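Local coordinates for protein transcriptional regulator, LuxR family (Burkholderia thailandensis, PDB 3MQQ) that probably binds DNA to regulate transcription through a LuxR-type helix-turn-helix, the portion in this chain being its PAS domain, at residues Gly15-Arg20 with Asp29-Ile34; Ile24-Asp29 with Cys37-Leu42; Val49-Ser54 with Arg78-Ala83; His71-Asp76 with Thr93-Asp98. All blocks are in the same frame, centred on the assembly; numbering follows the deposited sequence. Where two conformers were deposited one is given.

In the fold
All four contacts rest on one antiparallel PAS sheet. Interaction 1 is the buried one: strand 15-20 meets helix 29-34 through backbone and apolar branches, with no hydrogen bond between them. Interaction 2 shares Asp29 with it and continues outward, apolar inside and ionic at its partly exposed side. Interactions 3 and 4 both use strand 74-81 and lie on opposite sides of the chain's centre, about 20 Å apart between centres. The former joins a loop to that strand by a ring face, hydrogen bonds and water; the latter is sheet pairing, largely backbone to backbone. Interactions 1, 2 and 4 reach the second subunit, whereas no other protein chain touches interaction 3.

Interaction 1: Gly15-Arg20 with Asp29-Ile34; sequences GLVLSR and DELAAI. With NA (sodium ion), chain K.
Leu31 and Val17 cross obliquely, branch against branch, with Leu31 CD2 3.5 Å from Val17 CG2. Leu31 gets there with CG anti to its backbone N (chi1 -173°) and its CB pointing toward the strand. On Val17 it is CG1 that stands anti to the backbone N, which leaves CG2, lying beside that N, to meet the leucine. At the start of the strand the packing changes from side chain on side chain to side chain on backbone. Gly15 CA lies 3.6 Å from Leu31 N, and the CA atoms of Gly15 and Leu31 are 3.9 Å apart. That spacing depends on the glycine, since a CB here would point toward the helix and sit tight against the ends of Leu31 and Ile34. Ile34 CD1 comes in at 4.0 Å from Gly15 N. Glu30 also sets out toward Gly15, its CG 3.5 Å from Gly15 N, but the chain bends at chi2 (57°) and carries the carboxylate away. The segments belong to the PAS fold, whose antiparallel sheet has strand 15-20 between strands 23-27 and 106-112. Helix 29-34 crosses the strand steeply, at 114° between N-to-C directions, with the axes 6.1 Å apart. No hydrogen bond joins the two segments directly; instead Asn28 OD1 accepts from both Leu16 N and Leu31 N, pinning strand and helix to one oxygen. Phe110 of strand 106-112 packs on both Val17 and Leu31. Farther along the strand, Ser19 OG binds the sodium ion NA at 2.8 Å, alongside a water and the carbonyl oxygens of Leu103 and Ala104.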
loop_
_atom_site.group_PDB
_atom_site.type_symbol
_atom_site.label_atom_id
_atom_site.label_comp_id
_atom_site.label_asym_id
_atom_site.label_seq_id
_atom_site.Cartn_x
_atom_site.Cartn_y
_atom_site.Cartn_z
ATOM N N GLY B 15 0.684 -4.978 -4.125
ATOM C CA GLY B 15 0.325 -6.320 -3.703
ATOM C C GLY B 15 -0.240 -6.297 -2.303
ATOM O O GLY B 15 0.307 -5.644 -1.411
ATOM N N LEU B 16 -1.380 -6.951 -2.123
ATOM C CA LEU B 16 -1.982 -7.028 -0.772
ATOM C C LEU B 16 -2.222 -8.473 -0.396
ATOM O O LEU B 16 -2.563 -9.325 -1.242
ATOM C CB LEU B 16 -3.334 -6.310 -0.710
ATOM C CG LEU B 16 -3.321 -4.821 -0.998
ATOM C CD1 LEU B 16 -4.749 -4.320 -1.050
ATOM C CD2 LEU B 16 -2.516 -4.086 0.059
ATOM N N VAL B 17 -2.087 -8.767 0.898
ATOM C CA VAL B 17 -2.309 -10.133 1.421
ATOM C C VAL B 17 -3.076 -10.035 2.703
ATOM O O VAL B 17 -2.739 -9.223 3.557
ATOM C CB VAL B 17 -0.966 -10.898 1.736
ATOM C CG1 VAL B 17 -1.204 -12.172 2.603
ATOM C CG2 VAL B 17 -0.199 -11.241 0.464
ATOM N N LEU B 18 -4.113 -10.869 2.851
ATOM C CA LEU B 18 -4.713 -11.169 4.160
ATOM C C LEU B 18 -4.074 -12.476 4.630
ATOM O O LEU B 18 -4.173 -13.475 3.937
ATOM C CB LEU B 18 -6.245 -11.301 4.050
ATOM C CG LEU B 18 -6.927 -10.205 3.247
ATOM C CD1 LEU B 18 -8.469 -10.427 3.208
ATOM C CD2 LEU B 18 -6.584 -8.838 3.864
ATOM N N SER B 19 -3.328 -12.425 5.738
ATOM C CA SER B 19 -2.523 -13.587 6.171
ATOM C C SER B 19 -3.088 -14.196 7.450
ATOM O O SER B 19 -3.972 -13.626 8.134
ATOM C CB SER B 19 -1.074 -13.167 6.405
ATOM O OG SER B 19 -0.991 -12.385 7.611
ATOM N N ARG B 20 -2.585 -15.392 7.743
ATOM C CA ARG B 20 -2.812 -16.038 9.044
ATOM C C ARG B 20 -1.675 -17.025 9.231
ATOM O O ARG B 20 -1.428 -17.859 8.356
ATOM C CB ARG B 20 -4.185 -16.716 9.101
ATOM C CG ARG B 20 -4.506 -17.316 10.436
ATOM C CD ARG B 20 -6.021 -17.357 10.656
ATOM N NE ARG B 20 -6.759 -18.318 9.825
ATOM C CZ ARG B 20 -6.285 -19.457 9.312
ATOM N NH1 ARG B 20 -7.091 -20.233 8.600
ATOM N NH2 ARG B 20 -5.022 -19.826 9.478
ATOM N N ASP B 29 -4.442 -9.425 -7.479
ATOM C CA ASP B 29 -3.766 -9.682 -8.763
ATOM C C ASP B 29 -2.379 -9.028 -8.791
ATOM O O ASP B 29 -1.464 -9.567 -9.394
ATOM C CB ASP B 29 -4.623 -9.254 -9.970
ATOM C CG ASP B 29 -5.616 -10.328 -10.410
ATOM O OD1 ASP B 29 -5.558 -11.476 -9.912
ATOM O OD2 ASP B 29 -6.444 -10.050 -11.298
ATOM N N GLU B 30 -2.214 -7.861 -8.146
ATOM C CA GLU B 30 -0.898 -7.224 -8.132
ATOM C C GLU B 30 0.155 -8.096 -7.459
ATOM O O GLU B 30 1.314 -8.148 -7.940
ATOM C CB GLU B 30 -0.947 -5.820 -7.508
ATOM C CG GLU B 30 0.382 -4.983 -7.591
ATOM C CD GLU B 30 0.914 -4.777 -8.997
ATOM O OE1 GLU B 30 0.108 -4.679 -9.939
ATOM O OE2 GLU B 30 2.162 -4.678 -9.153
ATOM N N LEU B 31 -0.209 -8.742 -6.350
ATOM C CA LEU B 31 0.743 -9.665 -5.686
ATOM C C LEU B 31 1.168 -10.780 -6.642
ATOM O O LEU B 31 2.371 -11.099 -6.746
ATOM C CB LEU B 31 0.165 -10.259 -4.400
ATOM C CG LEU B 31 1.273 -11.062 -3.700
ATOM C CD1 LEU B 31 2.256 -10.144 -2.942
ATOM C CD2 LEU B 31 0.699 -12.147 -2.802
ATOM N N ALA B 32 0.196 -11.363 -7.341
ATOM C CA ALA B 32 0.442 -12.384 -8.368
ATOM C C ALA B 32 1.407 -11.863 -9.440
ATOM O O ALA B 32 2.329 -12.575 -9.852
ATOM C CB ALA B 32 -0.857 -12.834 -9.000
ATOM N N ALA B 33 1.187 -10.621 -9.872
ATOM C CA ALA B 33 2.016 -9.996 -10.900
ATOM C C ALA B 33 3.452 -9.890 -10.413
ATOM O O ALA B 33 4.378 -10.286 -11.131
ATOM C CB ALA B 33 1.452 -8.614 -11.320
ATOM N N ILE B 34 3.621 -9.401 -9.178
ATOM C CA ILE B 34 4.961 -9.196 -8.635
ATOM C C ILE B 34 5.718 -10.521 -8.614
ATOM O O ILE B 34 6.898 -10.591 -9.009
ATOM C CB ILE B 34 4.917 -8.598 -7.211
ATOM C CG1 ILE B 34 4.323 -7.175 -7.221
ATOM C CG2 ILE B 34 6.307 -8.632 -6.567
ATOM C CD1 ILE B 34 3.900 -6.661 -5.831
HETATM NA NA NA K . 0.527 -13.992 9.244
HETATM O O HOH W 1 2.954 -12.949 8.690
#

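Interaction 2: Ile24-Asp29 with Cys37-Leu42; sequences IEDCND and CARADL
This contact places the short helical turn at 39-42 beside the edge strand 23-27 of the PAS sheet, where a classic beta bulge sets Glu25 and Asp26 together opposite Leu18. The apolar part lies inward. Ile24 CD1 and Leu42 CD2 touch at 3.8 Å, their side chains crossing obliquely, while Cys27 SG reaches Leu42 CB at 4.0 Å. Val17 packs on Ile24 and Cys27, and Leu31 on Ile24 and Leu42, extending this patch.

The charged part is carried by Arg39, whose chain bends at chi3 (46°), bringing its guanidinium to Cys27 O and Asp26. Its NE gives a weak hydrogen bond to Cys27 O at 2.9 Å, the N-H...O angle being only 120°. Its NH2 makes a salt bridge with Asp26 OD1 at 3.3 Å; as a hydrogen bond this is weak, and the carboxylate and guanidinium planes are 56° apart. The stronger partner of Asp26 is on its other oxygen, where OD2 is hydrogen-bonded to Tyr5 OH of the second subunit. Asp29 approaches the aliphatic part of the arginine instead, with OD1 3.0 Å from Arg39 CD.

Capping and a water add to this. Asn28 is the N-cap of helix 29-34, its OD1 taking Leu31 N as well as Leu16 N. At the turn, Asp41 OD2 accepts from Ala38 N at 2.9 Å through its anti lone pair. One water donates weakly to Asp29 OD1 and takes the N-H of Arg39, 2.9 Å from water oxygen to Arg39 N.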
loop_
_atom_site.group_PDB
_atom_site.type_symbol
_atom_site.label_atom_id
_atom_site.label_comp_id
_atom_site.label_asym_id
_atom_site.label_seq_id
_atom_site.Cartn_x
_atom_site.Cartn_y
_atom_site.Cartn_z
ATOM N N ILE B 24 -0.676 -17.116 3.206
ATOM C CA ILE B 24 -1.505 -16.191 2.436
ATOM C C ILE B 24 -2.931 -16.753 2.352
ATOM O O ILE B 24 -3.143 -17.777 1.715
ATOM C CB ILE B 24 -0.979 -16.055 1.016
ATOM C CG1 ILE B 24 0.442 -15.444 1.003
ATOM C CG2 ILE B 24 -1.975 -15.282 0.143
ATOM C CD1 ILE B 24 1.067 -15.445 -0.425
ATOM N N GLU B 25 -3.897 -16.100 3.001
ATOM C CA GLU B 25 -5.291 -16.555 2.943
ATOM C C GLU B 25 -6.045 -15.912 1.779
ATOM O O GLU B 25 -6.969 -16.516 1.208
ATOM C CB GLU B 25 -6.008 -16.309 4.270
ATOM C CG GLU B 25 -5.273 -16.873 5.465
ATOM C CD GLU B 25 -5.464 -18.367 5.612
ATOM O OE1 GLU B 25 -6.293 -18.766 6.446
ATOM O OE2 GLU B 25 -4.800 -19.139 4.892
ATOM N N ASP B 26 -5.640 -14.692 1.417
ATOM C CA ASP B 26 -6.209 -14.027 0.253
ATOM C C ASP B 26 -5.175 -13.054 -0.257
ATOM O O ASP B 26 -4.320 -12.610 0.502
ATOM C CB ASP B 26 -7.527 -13.324 0.602
ATOM C CG ASP B 26 -8.355 -12.961 -0.619
ATOM O OD1 ASP B 26 -8.018 -13.345 -1.766
ATOM O OD2 ASP B 26 -9.394 -12.292 -0.430
ATOM N N CYS B 27 -5.234 -12.762 -1.553
ATOM C CA CYS B 27 -4.314 -11.797 -2.123
ATOM C C CYS B 27 -4.935 -11.223 -3.384
ATOM O O CYS B 27 -5.953 -11.718 -3.907
ATOM C CB CYS B 27 -2.913 -12.416 -2.421
ATOM S SG CYS B 27 -2.855 -13.553 -3.869
ATOM N N ASN B 28 -4.329 -10.161 -3.869
ATOM C CA ASN B 28 -4.807 -9.550 -5.091
ATOM C C ASN B 28 -3.957 -9.890 -6.321
ATOM O O ASN B 28 -2.879 -10.539 -6.209
ATOM C CB ASN B 28 -5.000 -8.015 -4.920
ATOM C CG ASN B 28 -3.711 -7.264 -4.632
ATOM O OD1 ASN B 28 -2.606 -7.819 -4.645
ATOM N ND2 ASN B 28 -3.859 -5.964 -4.382
ATOM N N ASP B 29 -4.442 -9.425 -7.479
ATOM C CA ASP B 29 -3.766 -9.682 -8.763
ATOM C C ASP B 29 -2.379 -9.028 -8.791
ATOM O O ASP B 29 -1.464 -9.567 -9.394
ATOM C CB ASP B 29 -4.623 -9.254 -9.970
ATOM C CG ASP B 29 -5.616 -10.328 -10.410
ATOM O OD1 ASP B 29 -5.558 -11.476 -9.912
ATOM O OD2 ASP B 29 -6.444 -10.050 -11.298
ATOM N N CYS B 37 3.160 -15.241 -11.004
ATOM C CA CYS B 37 2.340 -16.453 -10.951
ATOM C C CYS B 37 0.861 -16.080 -10.961
ATOM O O CYS B 37 0.523 -14.916 -11.163
ATOM C CB CYS B 37 2.667 -17.246 -9.696
ATOM S SG CYS B 37 2.440 -16.292 -8.189
ATOM N N ALA B 38 -0.007 -17.071 -10.762
ATOM C CA ALA B 38 -1.446 -16.820 -10.623
ATOM C C ALA B 38 -1.836 -16.663 -9.160
ATOM O O ALA B 38 -1.164 -17.192 -8.274
ATOM C CB ALA B 38 -2.227 -17.935 -11.234
ATOM N N ARG B 39 -2.936 -15.960 -8.901
ATOM C CA ARG B 39 -3.442 -15.864 -7.531
ATOM C C ARG B 39 -3.651 -17.255 -6.936
ATOM O O ARG B 39 -3.336 -17.489 -5.772
ATOM C CB ARG B 39 -4.773 -15.103 -7.492
ATOM C CG ARG B 39 -4.694 -13.595 -7.639
ATOM C CD ARG B 39 -6.071 -12.970 -7.307
ATOM N NE ARG B 39 -6.657 -13.516 -6.078
ATOM C CZ ARG B 39 -7.895 -13.988 -5.970
ATOM N NH1 ARG B 39 -8.719 -13.971 -7.013
ATOM N NH2 ARG B 39 -8.318 -14.465 -4.806
ATOM N N ALA B 40 -4.170 -18.173 -7.752
ATOM C CA ALA B 40 -4.373 -19.562 -7.332
ATOM C C ALA B 40 -3.082 -20.205 -6.826
ATOM O O ALA B 40 -3.136 -21.088 -5.970
ATOM C CB ALA B 40 -4.952 -20.383 -8.469
ATOM N N ASP B 41 -1.933 -19.789 -7.356
ATOM C CA ASP B 41 -0.638 -20.330 -6.896
ATOM C C ASP B 41 -0.277 -19.849 -5.489
ATOM O O ASP B 41 0.515 -20.482 -4.804
ATOM C CB ASP B 41 0.508 -19.990 -7.861
ATOM C CG ASP B 41 0.333 -20.630 -9.242
ATOM O OD1 ASP B 41 0.023 -21.844 -9.333
ATOM O OD2 ASP B 41 0.509 -19.908 -10.244
ATOM N N LEU B 42 -0.874 -18.733 -5.068
ATOM C CA LEU B 42 -0.494 -18.090 -3.814
ATOM C C LEU B 42 -1.467 -18.353 -2.683
ATOM O O LEU B 42 -1.088 -18.318 -1.513
ATOM C CB LEU B 42 -0.287 -16.576 -4.017
ATOM C CG LEU B 42 0.950 -16.227 -4.856
ATOM C CD1 LEU B 42 0.863 -14.830 -5.416
ATOM C CD2 LEU B 42 2.176 -16.379 -3.971
HETATM O O HOH W 2 -4.373 -14.478 -10.878
#

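Interaction 3: Val49-Ser54 with Arg78-Ala83; sequences VLYPSS and RIMKRA. With EOH (ethanol), chain H.
Successive bends at chi2 (-68°) and chi3 fold the selenomethionine Met80 back so that its end lies over the ring of Tyr51. The tyrosine, with CG anti to its carbonyl carbon, runs alongside in the same direction. Met80 CE sits 3.8 Å from the centroid of the Tyr51 ring and just 6° off its normal, a CH-pi contact over the face. Met80 SE, also 3.8 Å from that centroid, makes this a Met-aromatic contact as well, while CE touches Leu50 CB too. In the PAS fold these residues tie the loop ahead of helix 54-71 to the edge strand 74-81. The backbone link is Lys81 N to Leu50 O at 2.8 Å, fairly straight at 159°, although the donor stands above the carbonyl plane.

At the far end of the ring, Arg78 NH1 donates to Tyr51 OH at 3.0 Å. The guanidinium is turned obliquely to the ring, and its NE is held in a salt bridge by Asp76. The same hydroxyl shares a very short hydrogen bond, 2.5 Å from Tyr51 OH to the ethanol O; Arg22 NH1 is hydrogen-bonded to that ethanol, which probably came from the crystallisation liquor.

Lys81 bends at chi3 and chi4, its CE passing 3.5 Å from Tyr51 O and its NZ making only a weak bond to Val49 O. A water bridges the same groups more tightly, donating to Val49 O and Lys81 O and accepting from Lys81 NZ at 2.8 Å from water oxygen to NZ.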
loop_
_atom_site.group_PDB
_atom_site.type_symbol
_atom_site.label_atom_id
_atom_site.label_comp_id
_atom_site.label_asym_id
_atom_site.label_seq_id
_atom_site.Cartn_x
_atom_site.Cartn_y
_atom_site.Cartn_z
ATOM N N VAL B 49 7.802 -19.404 0.630
ATOM C CA VAL B 49 8.134 -19.613 -0.792
ATOM C C VAL B 49 8.527 -18.315 -1.523
ATOM O O VAL B 49 9.101 -18.359 -2.602
ATOM C CB VAL B 49 7.019 -20.416 -1.555
ATOM C CG1 VAL B 49 6.828 -21.767 -0.923
ATOM C CG2 VAL B 49 5.683 -19.665 -1.638
ATOM N N LEU B 50 8.191 -17.183 -0.921
ATOM C CA LEU B 50 8.408 -15.880 -1.521
ATOM C C LEU B 50 9.782 -15.376 -1.112
ATOM O O LEU B 50 10.262 -14.416 -1.660
ATOM C CB LEU B 50 7.336 -14.877 -1.090
ATOM C CG LEU B 50 5.857 -15.216 -1.291
ATOM C CD1 LEU B 50 5.000 -14.134 -0.625
ATOM C CD2 LEU B 50 5.488 -15.394 -2.756
ATOM N N TYR B 51 10.396 -16.019 -0.118
ATOM C CA TYR B 51 11.730 -15.637 0.346
ATOM C C TYR B 51 12.827 -16.331 -0.462
ATOM O O TYR B 51 12.592 -17.394 -1.055
ATOM C CB TYR B 51 11.888 -15.957 1.847
ATOM C CG TYR B 51 11.160 -15.000 2.766
ATOM C CD1 TYR B 51 11.786 -13.828 3.223
ATOM C CD2 TYR B 51 9.827 -15.232 3.147
ATOM C CE1 TYR B 51 11.127 -12.913 4.073
ATOM C CE2 TYR B 51 9.161 -14.323 3.996
ATOM C CZ TYR B 51 9.808 -13.167 4.438
ATOM O OH TYR B 51 9.151 -12.285 5.258
ATOM N N PRO B 52 14.039 -15.751 -0.478
ATOM C CA PRO B 52 15.142 -16.340 -1.228
ATOM C C PRO B 52 15.455 -17.740 -0.729
ATOM O O PRO B 52 15.919 -18.584 -1.495
ATOM C CB PRO B 52 16.306 -15.404 -0.923
ATOM C CG PRO B 52 15.631 -14.066 -0.654
ATOM C CD PRO B 52 14.415 -14.466 0.140
ATOM N N SER B 53 15.235 -17.969 0.554
ATOM C CA SER B 53 15.493 -19.283 1.144
ATOM C C SER B 53 14.695 -19.454 2.439
ATOM O O SER B 53 14.161 -18.475 2.991
ATOM C CB SER B 53 16.991 -19.405 1.453
ATOM O OG SER B 53 17.350 -18.502 2.498
ATOM N N SER B 54 14.625 -20.695 2.913
ATOM C CA SER B 54 14.018 -21.028 4.203
ATOM C C SER B 54 14.679 -20.254 5.346
ATOM O O SER B 54 14.002 -19.768 6.253
ATOM C CB SER B 54 14.134 -22.538 4.459
ATOM O OG SER B 54 13.675 -22.863 5.756
ATOM N N ARG B 78 13.252 -5.665 1.588
ATOM C CA ARG B 78 14.068 -6.872 1.553
ATOM C C ARG B 78 14.091 -7.507 0.198
ATOM O O ARG B 78 13.281 -7.204 -0.664
ATOM C CB ARG B 78 13.612 -7.899 2.589
ATOM C CG ARG B 78 12.489 -8.814 2.117
ATOM C CD ARG B 78 11.161 -8.068 2.072
ATOM N NE ARG B 78 10.670 -7.826 3.416
ATOM C CZ ARG B 78 9.935 -8.683 4.117
ATOM N NH1 ARG B 78 9.585 -9.860 3.610
ATOM N NH2 ARG B 78 9.554 -8.366 5.330
ATOM N N ILE B 79 15.006 -8.459 0.046
ATOM C CA ILE B 79 15.088 -9.218 -1.180
ATOM C C ILE B 79 14.134 -10.413 -1.089
ATOM O O ILE B 79 14.141 -11.151 -0.084
ATOM C CB ILE B 79 16.539 -9.692 -1.408
ATOM C CG1 ILE B 79 17.410 -8.470 -1.727
ATOM C CG2 ILE B 79 16.598 -10.760 -2.510
ATOM C CD1 ILE B 79 18.914 -8.709 -1.571
HETATM N N MSE B 80 13.292 -10.546 -2.115
HETATM C CA MSE B 80 12.368 -11.654 -2.238
HETATM C C MSE B 80 12.603 -12.393 -3.546
HETATM O O MSE B 80 13.459 -11.995 -4.329
HETATM C CB MSE B 80 10.919 -11.134 -2.116
HETATM C CG MSE B 80 10.706 -10.381 -0.786
HETATM SE SE MSE B 80 10.780 -11.544 0.761
HETATM C CE MSE B 80 8.929 -12.139 0.772
ATOM N N LYS B 81 11.853 -13.470 -3.741
ATOM C CA LYS B 81 12.032 -14.398 -4.854
ATOM C C LYS B 81 10.749 -14.587 -5.676
ATOM O O LYS B 81 9.743 -15.106 -5.178
ATOM C CB LYS B 81 12.505 -15.756 -4.312
ATOM C CG LYS B 81 12.943 -16.728 -5.404
ATOM C CD LYS B 81 13.511 -18.001 -4.792
ATOM C CE LYS B 81 12.402 -18.857 -4.207
ATOM N NZ LYS B 81 11.256 -18.855 -5.142
ATOM N N ARG B 82 10.803 -14.225 -6.959
ATOM C CA ARG B 82 9.686 -14.491 -7.877
ATOM C C ARG B 82 9.571 -15.984 -8.197
ATOM O O ARG B 82 10.545 -16.726 -8.066
ATOM C CB ARG B 82 9.835 -13.677 -9.178
ATOM C CG ARG B 82 10.143 -12.195 -8.979
ATOM C CD ARG B 82 10.136 -11.436 -10.310
ATOM N NE ARG B 82 10.874 -10.171 -10.292
ATOM C CZ ARG B 82 10.353 -8.999 -9.937
ATOM N NH1 ARG B 82 9.076 -8.924 -9.531
ATOM N NH2 ARG B 82 11.100 -7.910 -9.977
ATOM N N ALA B 83 8.376 -16.435 -8.575
ATOM C CA ALA B 83 8.230 -17.772 -9.143
ATOM C C ALA B 83 9.255 -17.915 -10.272
ATOM O O ALA B 83 9.373 -17.035 -11.129
ATOM C CB ALA B 83 6.803 -18.005 -9.660
HETATM C C1 EOH H . 5.911 -12.688 6.820
HETATM C C2 EOH H . 5.356 -13.475 7.972
HETATM O O EOH H . 7.156 -13.187 6.436
HETATM O O HOH W 3 8.765 -17.613 -5.123
#

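Interaction 4: His71-Asp76 with Thr93-Asp98; sequences HGSYAD and TGRALD
Tyr74 and Gly94 form an antiparallel hydrogen-bonded pair, so both backbone N-H and C=O groups of this pair are used across the strands. Tyr74 N donates to Gly94 O at 3.0 Å and Gly94 N to Tyr74 O at 2.8 Å, each donor lying in the acceptor's carbonyl plane. Tyr74 O also receives a CA-H...O contact from Thr93, with Thr93 CA 3.2 Å away. The next pair, Ala75 with Thr93, is non-hydrogen-bonded; here Ala75 CB touches Thr93 CG2, and Thr93 OG1 is hydrogen-bonded to Thr109 OG1. These are strands 74-81 and 87-96, the beta hairpin at one edge of the PAS sheet.

Before the pairing starts, Gly72 leaves helix 54-71 with positive phi (83°), and its carbonyl is gripped twice. Arg95 NE donates at 3.1 Å to Gly72 O from above the carbonyl plane, after a bend at chi3 (-88°). A water donates to Gly72 O and to Ala96 O. The rest of the guanidinium serves the second subunit: NH1 forms a salt bridge with Glu30 of that chain and NH2 a hydrogen bond with its Leu11 O.

The side chain of Tyr74 packs on Ile64, Val67 and Met68 of helix 54-71, and its OH donates to Asp76 OD2 at a very short 2.5 Å; Asp76 OD1 is held by Arg78 in a salt bridge. Arg95 thus divides its N-H groups, so NE serves a carbonyl of its own chain while NH1 and NH2 reach across the subunit interface.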
loop_
_atom_site.group_PDB
_atom_site.type_symbol
_atom_site.label_atom_id
_atom_site.label_comp_id
_atom_site.label_asym_id
_atom_site.label_seq_id
_atom_site.Cartn_x
_atom_site.Cartn_y
_atom_site.Cartn_z
ATOM N N HIS B 71 5.818 -1.870 18.273
ATOM C CA HIS B 71 5.262 -0.712 17.570
ATOM C C HIS B 71 3.858 -0.884 16.978
ATOM O O HIS B 71 3.204 0.111 16.650
ATOM C CB HIS B 71 6.230 -0.230 16.495
ATOM C CG HIS B 71 7.606 0.037 17.012
ATOM N ND1 HIS B 71 7.917 1.158 17.751
ATOM C CD2 HIS B 71 8.752 -0.678 16.911
ATOM C CE1 HIS B 71 9.197 1.127 18.077
ATOM N NE2 HIS B 71 9.727 0.023 17.583
ATOM N N GLY B 72 3.407 -2.126 16.821
ATOM C CA GLY B 72 2.073 -2.384 16.298
ATOM C C GLY B 72 1.989 -2.360 14.783
ATOM O O GLY B 72 0.917 -2.555 14.217
ATOM N N SER B 73 3.122 -2.124 14.127
ATOM C CA SER B 73 3.214 -2.196 12.656
ATOM C C SER B 73 4.658 -2.456 12.273
ATOM O O SER B 73 5.560 -2.358 13.108
ATOM C CB SER B 73 2.670 -0.932 11.974
ATOM O OG SER B 73 3.584 0.154 12.036
ATOM N N TYR B 74 4.865 -2.796 11.007
ATOM C CA TYR B 74 6.172 -3.191 10.548
ATOM C C TYR B 74 6.357 -2.745 9.108
ATOM O O TYR B 74 5.444 -2.851 8.317
ATOM C CB TYR B 74 6.294 -4.705 10.599
ATOM C CG TYR B 74 7.638 -5.194 10.133
ATOM C CD1 TYR B 74 8.725 -5.214 11.003
ATOM C CD2 TYR B 74 7.840 -5.587 8.806
ATOM C CE1 TYR B 74 9.969 -5.639 10.581
ATOM C CE2 TYR B 74 9.091 -6.020 8.374
ATOM C CZ TYR B 74 10.144 -6.042 9.269
ATOM O OH TYR B 74 11.378 -6.458 8.870
ATOM N N ALA B 75 7.553 -2.256 8.791
ATOM C CA ALA B 75 7.884 -1.972 7.406
ATOM C C ALA B 75 9.368 -2.211 7.213
ATOM O O ALA B 75 10.206 -1.927 8.106
ATOM C CB ALA B 75 7.512 -0.524 7.027
ATOM N N ASP B 76 9.697 -2.792 6.057
ATOM C CA ASP B 76 11.085 -2.845 5.642
ATOM C C ASP B 76 11.241 -2.928 4.124
ATOM O O ASP B 76 10.288 -2.898 3.380
ATOM C CB ASP B 76 11.823 -4.033 6.306
ATOM C CG ASP B 76 11.425 -5.370 5.721
ATOM O OD1 ASP B 76 10.976 -5.405 4.555
ATOM O OD2 ASP B 76 11.565 -6.408 6.406
ATOM N N THR B 93 5.102 -3.956 4.055
ATOM C CA THR B 93 4.558 -3.402 5.302
ATOM C C THR B 93 3.537 -4.363 5.862
ATOM O O THR B 93 2.935 -5.128 5.133
ATOM C CB THR B 93 3.946 -1.962 5.182
ATOM O OG1 THR B 93 2.617 -2.001 4.652
ATOM C CG2 THR B 93 4.816 -1.009 4.354
ATOM N N GLY B 94 3.340 -4.342 7.171
ATOM C CA GLY B 94 2.350 -5.254 7.744
ATOM C C GLY B 94 1.790 -4.741 9.049
ATOM O O GLY B 94 2.448 -4.017 9.783
ATOM N N ARG B 95 0.514 -5.041 9.286
ATOM C CA ARG B 95 -0.046 -4.830 10.606
ATOM C C ARG B 95 -0.797 -6.068 11.041
ATOM O O ARG B 95 -1.688 -6.535 10.341
ATOM C CB ARG B 95 -0.983 -3.615 10.644
ATOM C CG ARG B 95 -1.482 -3.374 12.079
ATOM C CD ARG B 95 -2.135 -2.039 12.251
ATOM N NE ARG B 95 -1.194 -0.975 12.589
ATOM C CZ ARG B 95 -1.175 0.213 11.997
ATOM N NH1 ARG B 95 -0.305 1.138 12.396
ATOM N NH2 ARG B 95 -2.032 0.483 11.012
ATOM N N ALA B 96 -0.477 -6.543 12.236
ATOM C CA ALA B 96 -1.169 -7.688 12.837
ATOM C C ALA B 96 -2.493 -7.230 13.412
ATOM O O ALA B 96 -2.603 -6.119 13.940
ATOM C CB ALA B 96 -0.307 -8.305 13.933
ATOM N N LEU B 97 -3.486 -8.105 13.347
ATOM C CA LEU B 97 -4.774 -7.860 13.950
ATOM C C LEU B 97 -4.643 -7.676 15.474
ATOM O O LEU B 97 -5.370 -6.880 16.071
ATOM C CB LEU B 97 -5.742 -8.994 13.599
ATOM C CG LEU B 97 -7.197 -8.830 14.048
ATOM C CD1 LEU B 97 -7.926 -7.656 13.360
ATOM C CD2 LEU B 97 -7.957 -10.147 13.867
ATOM N N ASP B 98 -3.702 -8.408 16.082
ATOM C CA ASP B 98 -3.341 -8.257 17.499
ATOM C C ASP B 98 -1.823 -8.173 17.563
ATOM O O ASP B 98 -1.148 -9.126 17.166
ATOM C CB ASP B 98 -3.837 -9.469 18.296
ATOM C CG ASP B 98 -3.533 -9.368 19.801
ATOM O OD1 ASP B 98 -2.585 -8.661 20.211
ATOM O OD2 ASP B 98 -4.258 -9.998 20.590
HETATM O O HOH W 4 -0.654 -4.524 15.425
#